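Local atomic coordinates of cleavage and polyadenylation specificity factor 100 KD subunit (Methanosarcina mazei, PDB entry 2XR1), a protein that probably terminates transcription across the genome by cutting nascent RNA at the RNA polymerase exit channel, working as a dimeric, zinc-dependent ribonuclease. Residues V186-G191 against L631-T636; R197-L202 against I211-N216; S379-G384 against V614-S619; P205-L210 against A320-L325; P598-V603 against L624-R629. All coordinates share one frame; numbering follows the deposited sequence.

Interaction 1. Residues V186-G191 against L631-T636; sequences VTALGG and LTNLET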
# COMPACT_ATOMS: atom_id res chain seq x y z
N VAL B 186 5.23 -5.34 4.01
CA VAL B 186 4.04 -6.18 4.06
C VAL B 186 2.79 -5.31 4.04
O VAL B 186 2.66 -4.43 4.90
CB VAL B 186 3.99 -6.89 5.37
CG1 VAL B 186 2.70 -7.68 5.45
CG2 VAL B 186 5.23 -7.74 5.57
N THR B 187 1.88 -5.54 3.08
CA THR B 187 0.57 -4.88 3.02
C THR B 187 -0.45 -5.91 3.44
O THR B 187 -0.34 -7.06 3.06
CB THR B 187 0.20 -4.37 1.61
OG1 THR B 187 1.20 -3.48 1.11
CG2 THR B 187 -1.13 -3.60 1.63
N ALA B 188 -1.44 -5.50 4.24
CA ALA B 188 -2.50 -6.41 4.71
C ALA B 188 -3.75 -6.21 3.85
O ALA B 188 -4.19 -5.07 3.64
CB ALA B 188 -2.82 -6.17 6.19
N LEU B 189 -4.31 -7.30 3.36
CA LEU B 189 -5.50 -7.19 2.57
C LEU B 189 -6.72 -7.87 3.19
O LEU B 189 -7.80 -7.85 2.61
CB LEU B 189 -5.23 -7.77 1.21
CG LEU B 189 -4.10 -7.10 0.45
CD1 LEU B 189 -3.75 -7.97 -0.76
CD2 LEU B 189 -4.46 -5.70 0.01
N GLY B 190 -6.54 -8.48 4.35
CA GLY B 190 -7.61 -9.06 5.13
C GLY B 190 -6.97 -9.90 6.21
O GLY B 190 -5.87 -10.35 6.04
N GLY B 191 -7.67 -10.14 7.31
CA GLY B 191 -7.15 -10.98 8.37
C GLY B 191 -6.53 -10.20 9.53
O GLY B 191 -5.80 -10.76 10.36
N LEU B 631 -1.57 -5.38 13.14
CA LEU B 631 -1.75 -4.88 11.77
C LEU B 631 -3.20 -4.41 11.55
O LEU B 631 -4.10 -4.76 12.31
CB LEU B 631 -1.38 -5.96 10.76
CG LEU B 631 0.07 -6.44 10.74
CD1 LEU B 631 0.26 -7.54 9.70
CD2 LEU B 631 1.00 -5.27 10.43
N THR B 632 -3.39 -3.56 10.55
CA THR B 632 -4.71 -3.06 10.16
C THR B 632 -4.91 -3.39 8.70
O THR B 632 -3.98 -3.26 7.92
CB THR B 632 -4.82 -1.53 10.41
OG1 THR B 632 -4.92 -1.29 11.81
CG2 THR B 632 -6.05 -0.92 9.76
N ASN B 633 -6.10 -3.82 8.31
CA ASN B 633 -6.35 -4.06 6.88
C ASN B 633 -6.05 -2.78 6.09
O ASN B 633 -6.50 -1.74 6.47
CB ASN B 633 -7.79 -4.51 6.62
CG ASN B 633 -8.05 -5.88 7.14
OD1 ASN B 633 -7.11 -6.66 7.32
ND2 ASN B 633 -9.29 -6.22 7.37
N LEU B 634 -5.27 -2.92 5.04
CA LEU B 634 -4.92 -1.86 4.08
C LEU B 634 -3.78 -0.96 4.47
O LEU B 634 -3.49 -0.05 3.74
CB LEU B 634 -6.12 -1.02 3.60
CG LEU B 634 -7.21 -1.78 2.84
CD1 LEU B 634 -8.34 -0.86 2.56
CD2 LEU B 634 -6.66 -2.40 1.54
N GLU B 635 -3.12 -1.24 5.59
CA GLU B 635 -1.86 -0.60 5.96
C GLU B 635 -0.68 -1.40 5.43
O GLU B 635 -0.79 -2.59 5.19
CB GLU B 635 -1.76 -0.47 7.48
CG GLU B 635 -2.89 0.40 8.07
CD GLU B 635 -2.52 1.21 9.36
OE1 GLU B 635 -1.86 0.64 10.26
OE2 GLU B 635 -2.93 2.41 9.49
N THR B 636 0.43 -0.74 5.16
CA THR B 636 1.64 -1.39 4.70
C THR B 636 2.74 -0.98 5.67
O THR B 636 2.96 0.16 5.95
CB THR B 636 2.08 -0.97 3.25
OG1 THR B 636 1.03 -1.23 2.35
CG2 THR B 636 3.30 -1.79 2.76

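Interaction 2. Residues R197-L202 against I211-N216; sequences RSCFLL and IDCGVN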
# COMPACT_ATOMS: atom_id res chain seq x y z
N ARG B 197 -10.65 -14.14 6.20
CA ARG B 197 -10.13 -13.58 4.97
C ARG B 197 -8.69 -13.09 5.05
O ARG B 197 -8.37 -12.04 4.52
CB ARG B 197 -11.06 -12.52 4.40
CG ARG B 197 -11.39 -11.38 5.35
CD ARG B 197 -11.98 -10.16 4.62
NE ARG B 197 -12.04 -9.05 5.53
CZ ARG B 197 -12.55 -7.86 5.25
NH1 ARG B 197 -13.04 -7.62 4.04
NH2 ARG B 197 -12.57 -6.92 6.20
N SER B 198 -7.85 -13.88 5.70
CA SER B 198 -6.43 -13.72 5.70
C SER B 198 -5.95 -13.59 4.29
O SER B 198 -6.38 -14.36 3.39
CB SER B 198 -5.76 -14.92 6.34
OG SER B 198 -5.86 -14.93 7.78
N CYS B 199 -5.04 -12.64 4.09
CA CYS B 199 -4.46 -12.34 2.79
C CYS B 199 -3.43 -11.21 2.98
O CYS B 199 -3.78 -10.14 3.47
CB CYS B 199 -5.56 -11.90 1.82
SG CYS B 199 -4.95 -11.62 0.15
N PHE B 200 -2.17 -11.47 2.66
CA PHE B 200 -1.09 -10.53 2.94
C PHE B 200 -0.20 -10.40 1.71
O PHE B 200 -0.01 -11.34 0.93
CB PHE B 200 -0.26 -11.03 4.14
CG PHE B 200 -1.00 -10.99 5.42
CD1 PHE B 200 -0.97 -9.83 6.23
CD2 PHE B 200 -1.79 -12.05 5.81
CE1 PHE B 200 -1.68 -9.77 7.41
CE2 PHE B 200 -2.54 -11.97 7.00
CZ PHE B 200 -2.48 -10.84 7.81
N LEU B 201 0.37 -9.24 1.52
CA LEU B 201 1.30 -9.08 0.39
C LEU B 201 2.66 -8.80 0.95
O LEU B 201 2.79 -7.89 1.70
CB LEU B 201 0.86 -7.95 -0.51
CG LEU B 201 1.63 -7.89 -1.81
CD1 LEU B 201 1.16 -8.99 -2.71
CD2 LEU B 201 1.53 -6.41 -2.46
N LEU B 202 3.66 -9.62 0.62
CA LEU B 202 5.05 -9.37 0.95
C LEU B 202 5.68 -8.89 -0.33
O LEU B 202 5.50 -9.51 -1.35
CB LEU B 202 5.73 -10.65 1.41
CG LEU B 202 7.24 -10.74 1.53
CD1 LEU B 202 7.83 -9.78 2.57
CD2 LEU B 202 7.56 -12.21 1.86
N ILE B 211 0.57 -14.07 0.60
CA ILE B 211 0.41 -15.14 1.54
C ILE B 211 -1.07 -15.23 1.91
O ILE B 211 -1.63 -14.29 2.48
CB ILE B 211 1.28 -14.97 2.78
CG1 ILE B 211 2.77 -15.03 2.42
CG2 ILE B 211 0.97 -16.10 3.81
CD1 ILE B 211 3.50 -13.68 2.21
N ASP B 212 -1.67 -16.38 1.60
CA ASP B 212 -3.08 -16.69 1.86
C ASP B 212 -4.05 -15.82 1.04
O ASP B 212 -3.70 -14.73 0.59
CB ASP B 212 -3.42 -16.70 3.37
CG ASP B 212 -2.81 -17.92 4.14
OD1 ASP B 212 -2.43 -18.91 3.44
OD2 ASP B 212 -2.71 -17.91 5.43
N CYS B 213 -5.25 -16.34 0.83
CA CYS B 213 -6.32 -15.59 0.31
C CYS B 213 -7.64 -16.21 0.72
O CYS B 213 -8.22 -16.95 -0.06
CB CYS B 213 -6.22 -15.54 -1.18
SG CYS B 213 -7.32 -14.29 -1.80
N GLY B 214 -8.13 -15.87 1.92
CA GLY B 214 -9.23 -16.60 2.55
C GLY B 214 -10.62 -16.09 2.30
O GLY B 214 -10.80 -15.01 1.76
N VAL B 215 -11.62 -16.88 2.69
CA VAL B 215 -13.00 -16.42 2.74
C VAL B 215 -13.25 -15.78 4.08
O VAL B 215 -12.54 -16.05 5.02
CB VAL B 215 -14.03 -17.58 2.60
CG1 VAL B 215 -13.92 -18.24 1.27
CG2 VAL B 215 -13.84 -18.60 3.71
N ASN B 216 -14.26 -14.93 4.18
CA ASN B 216 -14.62 -14.39 5.47
C ASN B 216 -15.30 -15.46 6.34
O ASN B 216 -15.96 -16.39 5.84
CB ASN B 216 -15.55 -13.16 5.35
CG ASN B 216 -15.44 -12.22 6.57
OD1 ASN B 216 -14.36 -12.06 7.14
ND2 ASN B 216 -16.53 -11.62 6.96

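Interaction 3. Residues S379-G384 against V614-S619; sequences SEATYG and VDLASS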
# COMPACT_ATOMS: atom_id res chain seq x y z
N SER B 379 2.57 -12.97 13.36
CA SER B 379 1.97 -14.07 14.11
C SER B 379 0.46 -14.00 14.18
O SER B 379 -0.09 -12.92 14.26
CB SER B 379 2.50 -14.07 15.53
OG SER B 379 1.86 -15.08 16.30
N GLU B 380 -0.18 -15.15 14.24
CA GLU B 380 -1.60 -15.16 14.55
C GLU B 380 -1.78 -14.80 16.00
O GLU B 380 -0.83 -14.87 16.75
CB GLU B 380 -2.25 -16.53 14.35
CG GLU B 380 -1.73 -17.61 15.29
CD GLU B 380 -2.82 -18.54 15.71
OE1 GLU B 380 -3.82 -18.02 16.29
OE2 GLU B 380 -2.69 -19.75 15.47
N ALA B 381 -3.02 -14.45 16.37
CA ALA B 381 -3.37 -13.99 17.71
C ALA B 381 -4.76 -14.46 18.19
O ALA B 381 -5.39 -13.76 18.93
CB ALA B 381 -3.25 -12.45 17.78
N THR B 382 -5.20 -15.64 17.78
CA THR B 382 -6.60 -16.09 17.99
C THR B 382 -6.94 -16.17 19.44
O THR B 382 -7.98 -15.68 19.87
CB THR B 382 -6.90 -17.46 17.39
OG1 THR B 382 -6.40 -17.50 16.07
CG2 THR B 382 -8.39 -17.73 17.37
N TYR B 383 -6.04 -16.75 20.23
CA TYR B 383 -6.19 -16.74 21.67
C TYR B 383 -5.29 -15.68 22.31
O TYR B 383 -4.69 -15.87 23.38
CB TYR B 383 -5.92 -18.14 22.22
CG TYR B 383 -7.02 -19.14 21.91
CD1 TYR B 383 -7.20 -19.63 20.64
CD2 TYR B 383 -7.88 -19.57 22.88
CE1 TYR B 383 -8.19 -20.52 20.35
CE2 TYR B 383 -8.87 -20.46 22.60
CZ TYR B 383 -9.03 -20.94 21.33
OH TYR B 383 -10.02 -21.84 21.07
N GLY B 384 -5.24 -14.53 21.69
CA GLY B 384 -4.26 -13.54 22.06
C GLY B 384 -4.64 -12.71 23.27
O GLY B 384 -3.81 -12.01 23.81
N VAL B 614 -4.44 -6.64 19.61
CA VAL B 614 -3.85 -5.51 20.32
C VAL B 614 -3.31 -5.92 21.70
O VAL B 614 -2.24 -5.46 22.12
CB VAL B 614 -4.90 -4.33 20.40
CG1 VAL B 614 -4.44 -3.20 21.31
CG2 VAL B 614 -5.22 -3.82 18.95
N ASP B 615 -4.03 -6.79 22.38
CA ASP B 615 -3.59 -7.29 23.69
C ASP B 615 -2.31 -8.11 23.57
O ASP B 615 -1.35 -7.90 24.28
CB ASP B 615 -4.67 -8.20 24.29
CG ASP B 615 -4.53 -8.38 25.81
OD1 ASP B 615 -3.38 -8.42 26.37
OD2 ASP B 615 -5.63 -8.49 26.45
N LEU B 616 -2.29 -9.04 22.64
CA LEU B 616 -1.12 -9.82 22.44
C LEU B 616 0.07 -8.94 22.03
O LEU B 616 1.18 -9.12 22.54
CB LEU B 616 -1.38 -10.92 21.40
CG LEU B 616 -0.21 -11.87 21.20
CD1 LEU B 616 0.06 -12.66 22.47
CD2 LEU B 616 -0.44 -12.79 20.02
N ALA B 617 -0.14 -8.00 21.12
CA ALA B 617 0.97 -7.17 20.67
C ALA B 617 1.63 -6.47 21.85
O ALA B 617 2.81 -6.65 22.08
CB ALA B 617 0.56 -6.17 19.62
N SER B 618 0.85 -5.69 22.61
CA SER B 618 1.41 -4.89 23.69
C SER B 618 1.93 -5.78 24.79
O SER B 618 2.89 -5.40 25.45
CB SER B 618 0.42 -3.86 24.25
OG SER B 618 -0.75 -4.44 24.70
N SER B 619 1.36 -6.96 24.96
CA SER B 619 1.95 -7.90 25.91
C SER B 619 3.38 -8.29 25.52
O SER B 619 4.26 -8.29 26.40
CB SER B 619 1.06 -9.10 26.12
OG SER B 619 -0.09 -8.65 26.79

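Interaction 4. Residues P205-L210 against A320-L325; sequences PESRIL and APDIKL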
# COMPACT_ATOMS: atom_id res chain seq x y z
N PRO B 205 11.38 -4.73 -4.27
CA PRO B 205 11.37 -4.04 -5.55
C PRO B 205 11.20 -4.96 -6.75
O PRO B 205 10.75 -4.51 -7.81
CB PRO B 205 12.73 -3.32 -5.59
CG PRO B 205 13.14 -3.17 -4.17
CD PRO B 205 12.48 -4.29 -3.39
N GLU B 206 11.57 -6.24 -6.59
CA GLU B 206 11.52 -7.20 -7.70
C GLU B 206 10.30 -8.12 -7.58
O GLU B 206 9.95 -8.80 -8.52
CB GLU B 206 12.75 -8.12 -7.70
CG GLU B 206 14.11 -7.45 -7.46
CD GLU B 206 14.70 -6.75 -8.68
OE1 GLU B 206 14.18 -6.94 -9.82
OE2 GLU B 206 15.72 -6.02 -8.51
N SER B 207 9.66 -8.17 -6.43
CA SER B 207 8.79 -9.28 -6.20
C SER B 207 7.62 -8.97 -5.31
O SER B 207 7.70 -8.14 -4.41
CB SER B 207 9.61 -10.42 -5.62
OG SER B 207 10.66 -10.68 -6.53
N ARG B 208 6.54 -9.68 -5.59
CA ARG B 208 5.30 -9.54 -4.87
C ARG B 208 4.78 -10.93 -4.63
O ARG B 208 4.65 -11.72 -5.56
CB ARG B 208 4.34 -8.70 -5.70
CG ARG B 208 4.72 -7.21 -5.68
CD ARG B 208 4.43 -6.53 -6.95
NE ARG B 208 5.18 -7.14 -8.06
CZ ARG B 208 6.40 -6.78 -8.49
NH1 ARG B 208 7.07 -5.77 -7.91
NH2 ARG B 208 6.98 -7.44 -9.50
N ILE B 209 4.59 -11.25 -3.36
CA ILE B 209 4.21 -12.56 -2.91
C ILE B 209 2.96 -12.34 -2.12
O ILE B 209 2.90 -11.45 -1.31
CB ILE B 209 5.32 -13.23 -1.99
CG1 ILE B 209 6.66 -13.29 -2.73
CG2 ILE B 209 4.99 -14.63 -1.66
CD1 ILE B 209 6.60 -13.90 -4.14
N LEU B 210 1.98 -13.19 -2.38
CA LEU B 210 0.72 -13.17 -1.67
C LEU B 210 0.69 -14.33 -0.70
O LEU B 210 0.80 -15.47 -1.14
CB LEU B 210 -0.42 -13.25 -2.67
CG LEU B 210 -1.71 -12.49 -2.42
CD1 LEU B 210 -1.53 -11.01 -2.20
CD2 LEU B 210 -2.54 -12.76 -3.64
N ALA B 320 11.37 -16.66 -6.34
CA ALA B 320 11.52 -15.39 -7.01
C ALA B 320 13.00 -15.05 -7.08
O ALA B 320 13.84 -15.68 -6.46
CB ALA B 320 10.74 -14.32 -6.28
N PRO B 321 13.35 -14.05 -7.88
CA PRO B 321 14.78 -13.79 -8.04
C PRO B 321 15.48 -13.43 -6.72
O PRO B 321 16.68 -13.50 -6.62
CB PRO B 321 14.82 -12.60 -9.00
CG PRO B 321 13.50 -12.60 -9.69
CD PRO B 321 12.52 -13.22 -8.77
N ASP B 322 14.73 -13.02 -5.71
CA ASP B 322 15.33 -12.57 -4.47
C ASP B 322 14.62 -13.09 -3.25
O ASP B 322 14.79 -12.54 -2.18
CB ASP B 322 15.39 -11.04 -4.43
CG ASP B 322 13.99 -10.35 -4.54
OD1 ASP B 322 12.94 -11.00 -4.86
OD2 ASP B 322 13.94 -9.14 -4.27
N ILE B 323 13.84 -14.15 -3.40
CA ILE B 323 13.12 -14.70 -2.27
C ILE B 323 13.21 -16.21 -2.25
O ILE B 323 12.93 -16.85 -3.25
CB ILE B 323 11.65 -14.28 -2.26
CG1 ILE B 323 11.53 -12.77 -2.34
CG2 ILE B 323 10.98 -14.77 -0.98
CD1 ILE B 323 10.14 -12.29 -2.29
N LYS B 324 13.65 -16.75 -1.11
CA LYS B 324 13.66 -18.19 -0.87
C LYS B 324 12.68 -18.50 0.22
O LYS B 324 12.69 -17.84 1.25
CB LYS B 324 15.03 -18.65 -0.42
CG LYS B 324 16.01 -18.75 -1.52
CD LYS B 324 17.30 -19.34 -1.02
CE LYS B 324 18.44 -19.23 -2.08
NZ LYS B 324 18.50 -17.85 -2.68
N LEU B 325 11.87 -19.52 0.01
CA LEU B 325 10.82 -19.93 0.95
C LEU B 325 11.13 -21.31 1.52
O LEU B 325 11.61 -22.20 0.79
CB LEU B 325 9.49 -20.02 0.22
CG LEU B 325 8.35 -20.75 0.95
CD1 LEU B 325 7.93 -20.00 2.23
CD2 LEU B 325 7.12 -21.00 0.03

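Interaction 5. Residues P598-V603 against L624-R629; sequences PRPERV and LKIETR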
# COMPACT_ATOMS: atom_id res chain seq x y z
N PRO B 598 16.69 -17.27 16.10
CA PRO B 598 17.06 -16.13 16.93
C PRO B 598 15.84 -15.36 17.43
O PRO B 598 14.70 -15.69 17.07
CB PRO B 598 17.84 -15.24 15.98
CG PRO B 598 18.14 -16.08 14.79
CD PRO B 598 17.17 -17.15 14.72
N ARG B 599 16.06 -14.36 18.27
CA ARG B 599 15.00 -13.45 18.69
C ARG B 599 14.72 -12.45 17.58
O ARG B 599 15.65 -11.87 17.03
CB ARG B 599 15.45 -12.71 19.93
CG ARG B 599 14.44 -11.84 20.65
CD ARG B 599 15.20 -11.23 21.86
NE ARG B 599 14.47 -11.15 23.14
CZ ARG B 599 13.81 -12.14 23.74
NH1 ARG B 599 13.69 -13.34 23.19
NH2 ARG B 599 13.25 -11.91 24.91
N PRO B 600 13.46 -12.26 17.22
CA PRO B 600 13.15 -11.31 16.17
C PRO B 600 13.18 -9.87 16.68
O PRO B 600 13.05 -9.65 17.88
CB PRO B 600 11.72 -11.68 15.79
CG PRO B 600 11.16 -12.22 17.02
CD PRO B 600 12.25 -12.95 17.69
N GLU B 601 13.32 -8.93 15.77
CA GLU B 601 13.41 -7.53 16.11
C GLU B 601 12.02 -6.89 16.06
O GLU B 601 11.80 -5.90 16.75
CB GLU B 601 14.35 -6.80 15.14
CG GLU B 601 15.75 -7.41 15.00
CD GLU B 601 16.65 -6.70 13.94
OE1 GLU B 601 16.13 -5.96 13.03
OE2 GLU B 601 17.90 -6.91 14.02
N ARG B 602 11.12 -7.39 15.23
CA ARG B 602 9.73 -6.95 15.30
C ARG B 602 8.74 -8.11 15.28
O ARG B 602 9.01 -9.13 14.69
CB ARG B 602 9.34 -6.00 14.17
CG ARG B 602 10.40 -5.15 13.61
CD ARG B 602 10.52 -3.76 14.20
NE ARG B 602 9.67 -2.77 13.53
CZ ARG B 602 9.73 -2.42 12.23
NH1 ARG B 602 10.62 -2.99 11.37
NH2 ARG B 602 8.86 -1.49 11.77
N VAL B 603 7.61 -7.97 15.95
CA VAL B 603 6.50 -8.84 15.67
C VAL B 603 5.21 -8.09 15.40
O VAL B 603 5.00 -7.01 15.91
CB VAL B 603 6.34 -10.02 16.64
CG1 VAL B 603 7.51 -10.14 17.67
CG2 VAL B 603 5.01 -10.06 17.19
N LEU B 624 8.54 -9.04 26.75
CA LEU B 624 9.73 -9.51 26.05
C LEU B 624 10.60 -8.40 25.50
O LEU B 624 11.69 -8.67 25.01
CB LEU B 624 9.33 -10.46 24.95
CG LEU B 624 8.48 -11.62 25.44
CD1 LEU B 624 7.89 -12.35 24.24
CD2 LEU B 624 9.32 -12.54 26.36
N LYS B 625 10.13 -7.17 25.56
CA LYS B 625 10.86 -6.02 25.04
C LYS B 625 11.07 -6.08 23.53
O LYS B 625 11.93 -5.41 23.01
CB LYS B 625 12.19 -5.82 25.78
CG LYS B 625 12.05 -5.14 27.15
N ILE B 626 10.28 -6.85 22.81
CA ILE B 626 10.37 -6.84 21.35
C ILE B 626 9.34 -5.84 20.79
O ILE B 626 8.19 -5.89 21.12
CB ILE B 626 10.05 -8.23 20.78
CG1 ILE B 626 11.01 -9.27 21.29
CG2 ILE B 626 10.06 -8.24 19.27
CD1 ILE B 626 10.49 -10.67 21.05
N GLU B 627 9.74 -4.93 19.93
CA GLU B 627 8.76 -4.00 19.36
C GLU B 627 7.65 -4.71 18.57
O GLU B 627 7.92 -5.37 17.54
CB GLU B 627 9.44 -3.03 18.43
CG GLU B 627 8.54 -1.94 17.92
CD GLU B 627 9.29 -0.96 17.05
OE1 GLU B 627 10.15 -0.20 17.58
OE2 GLU B 627 9.04 -0.96 15.81
N THR B 628 6.42 -4.62 19.05
CA THR B 628 5.33 -5.31 18.35
C THR B 628 4.02 -4.53 18.31
O THR B 628 3.71 -3.79 19.22
CB THR B 628 5.12 -6.75 18.88
OG1 THR B 628 3.85 -6.86 19.51
CG2 THR B 628 6.24 -7.19 19.83
N ARG B 629 3.26 -4.73 17.25
CA ARG B 629 2.08 -3.94 16.96
C ARG B 629 1.08 -4.71 16.07
O ARG B 629 1.49 -5.47 15.19
CB ARG B 629 2.52 -2.70 16.22
CG ARG B 629 1.39 -1.97 15.51
CD ARG B 629 1.72 -0.46 15.26
NE ARG B 629 2.78 -0.24 14.25
CZ ARG B 629 2.64 -0.44 12.93
NH1 ARG B 629 1.48 -0.89 12.41
NH2 ARG B 629 3.68 -0.19 12.12

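Interaction 1. Residues V186-G191 against L631-T636
T187 OG1 and T636 OG1 lie 2.6 Å apart and share a hydrogen bond that either hydroxyl could donate. The two threonines form a non-hydrogen-bonded antiparallel pair. In both, the hydroxyl sits anti to the carbonyl carbon, with chi1 at -57°, and the two side chains cross on the same face of the sheet, each methyl packing beside the other's oxygen. Next along the strand, the backbone takes over. A188 N donates to E635 O at 3.1 Å, while L634 N reaches A188 O at 2.8 Å. The acceptor and donor on residues 631-636 belong to a type II beta turn, T632 to E635, closed by E635 N to T632 O at 3.2 Å. A188 is therefore bonded at both its N and its O by the last two residues of the turn, and its CB faces T632 O at 3.6 Å. N633 swings its amide over G190, with OD1 3.3 Å from G190 CA. ND2 is held by E194 OE2, which also takes the amide of G191, so this one carboxylate links the turn to the end of the strand. L189 CD2 and L634 CD2 make a light apolar touch. The contact brings the C-terminal part of the metallo-beta-lactamase domain onto its first strand, 185-190, which on its other side pairs with strand 199-203. Strand 636-638 is the last of this sheet within the chain, and T636 makes backbone hydrogen bonds to the second subunit across the dimer interface.

Interaction 2. Residues R197-L202 against I211-N216
I211 and F200 are the hydrogen-bonded antiparallel pair near the open end of a beta hairpin in the metallo-beta-lactamase sheet, strand 199-203 against strand 208-211. F200 N donates to I211 O at 2.9 Å and I211 N to F200 O at 2.8 Å. Their side chains share one face, F200 setting a ring edge beside I211 O. I211 also reaches along the sheet to lay CD1 on L202 CB, 3.8 Å away, and its face is covered by F341 and F352 of the opposing sheet. Past the regular pair the two segments stay together. S198 O takes the amide of G214 at 2.7 Å, and D212 OD2 bonds ND1 of the zinc ligand H250, and T244 OG1, as a second-shell partner. R197, the other residue with much buried surface, donates N to V215 O at 2.9 Å. Its CG lies between the backbone N and the carbonyl carbon (chi1 56°), and the extended chain beyond runs alongside N216 in the same direction, with the guanidinium and amide planes 52° apart. The guanidinium itself is held by E194 and by T224 O; against N216, the nearest approach is from R197 CG to OD1, 3.5 Å.

Interaction 3. Residues S379-G384 against V614-S619
This is a small, buried van der Waals contact in which the turn after strand 376-380 rests on one leucine of helix 610-624. L616 meets A381 and G384. With CG anti to the backbone N (chi1 -175°), the leucine reaches from the helix toward the turn and puts CD2 on A381 CB at 3.6 Å, with E380 O just beyond. Its CB lies 3.6 Å from G384 O, and D615 CB sits close to the same oxygen, which takes its hydrogen bond from R586. A type I turn from A381 to G384 shapes this surface, and its G384 N to A381 O bond is weak. On the far side of the turn E380 OE1 accepts from both T382 N (3.1 Å) and T382 OG1 (2.6 Å), while OE2 takes H583 ND1 and Y356 N. D615 OD1 forms a salt bridge with R586 of helix 586-594, and OD2 accepts the amide of A386, which ties the helix to the chain after the turn. T382 OG1 also bonds ND1 of the zinc ligand H607. Such second-shell support, given by a loop at the C-terminal end of a beta strand, is characteristic of the dinuclear zinc site in the metallo-beta-lactamase fold.

Interaction 4. Residues P205-L210 against A320-L325
S207 turns OG anti to its carbonyl carbon (chi1 -56°), while D322 carries CG between the backbone N and the carbonyl carbon (chi1 59°). These torsions bring OG to 2.8 Å from D322 OD1, a likely hydrogen bond, not settled because the serine proton has another acceptor within reach. Around it the serine is packed by carbon: A320 CB lies 3.6 Å from S207 OG, and P321 CD borders the same oxygen. E206 crosses D322 at a slant. Its CG touches D322 OD2 at 3.6 Å, but the chain bends at chi2 and carries the carboxylate away, to the amides of T178 and S179. The two carboxylate planes stand 85° apart, and their nearest oxygens keep well clear of each other. D322 OD2 is taken by T204 OG1, so the aspartate reaches both ends of the turn between strands 199-203 and 208-211. Deeper in, I209 and I323 meet tip to tip, I209 CG1 against I323 CD1 at 3.6 Å, and the same CD1 lies 3.9 Å from S207 CB. Strand 208-211 belongs to one sheet of the metallo-beta-lactamase sandwich, between strands 199-203 and 240-242. Strand 323-329 belongs to the other, next to strand 337-343, whose F341 packs against both isoleucines.

Interaction 5. Residues P598-V603 against L624-R629
V603 and I626 cross at about a right angle, V603 CG1 on I626 CG2 at 3.6 Å, inside a beta-alpha-beta unit whose strands 602-606 and 627-630 run parallel and are joined by helix 610-624. I626 lies where the chain leaves the helix and enters the second strand. Its CG2 also rests near P600 O, and its CD1 lies 4.1 Å from R599 CG, the arginine chain passing obliquely over it. V593 of helix 586-594 packs on both V603 and I626. T628 is turned quite differently: it lies alongside V603 and points the same way, with CB 3.7 Å from V603 CG2, while its OG1 is spent on A617 O of the connecting helix. On the opposite face of the sheet R602 and E627 also run side by side in one direction. They form a salt bridge through R602 NE and E627 OE2, 3.0 Å apart. The glutamate chain is extended, with CG anti to the backbone N, whereas the arginine has to bend at chi2 and chi3 to come level with it. The flat groups stand nearly perpendicular, 87° apart, and NE meets OE2 from above the carboxylate plane; the bond is bent, with an N-H...O angle of 135°. Between the two faces the backbones are stitched by V603, whose N donates to E627 O at 3.1 Å and whose O receives R629 N at 3.2 Å.

In the fold
Interactions 1, 2 and 4 share one sheet of the metallo-beta-lactamase domain. T187 O probably bonds L201 N, at 2.8 Å, between the first two, and L202 N probably bonds I209 O, also at 2.8 Å, between interactions 2 and 4. Interactions 3 and 5 belong to the other sheet, joined through helix 610-624, with A617 CB 3.8 Å from R629 CA. Interaction 4 reaches both sheets, about 27 Å centre to centre from interaction 3 and away from the metals. Interactions 2 and 3 approach the dinuclear zinc site without touching each other: the side chain of S198 is about 5 Å from a zinc ion, that of E380 about 7 Å.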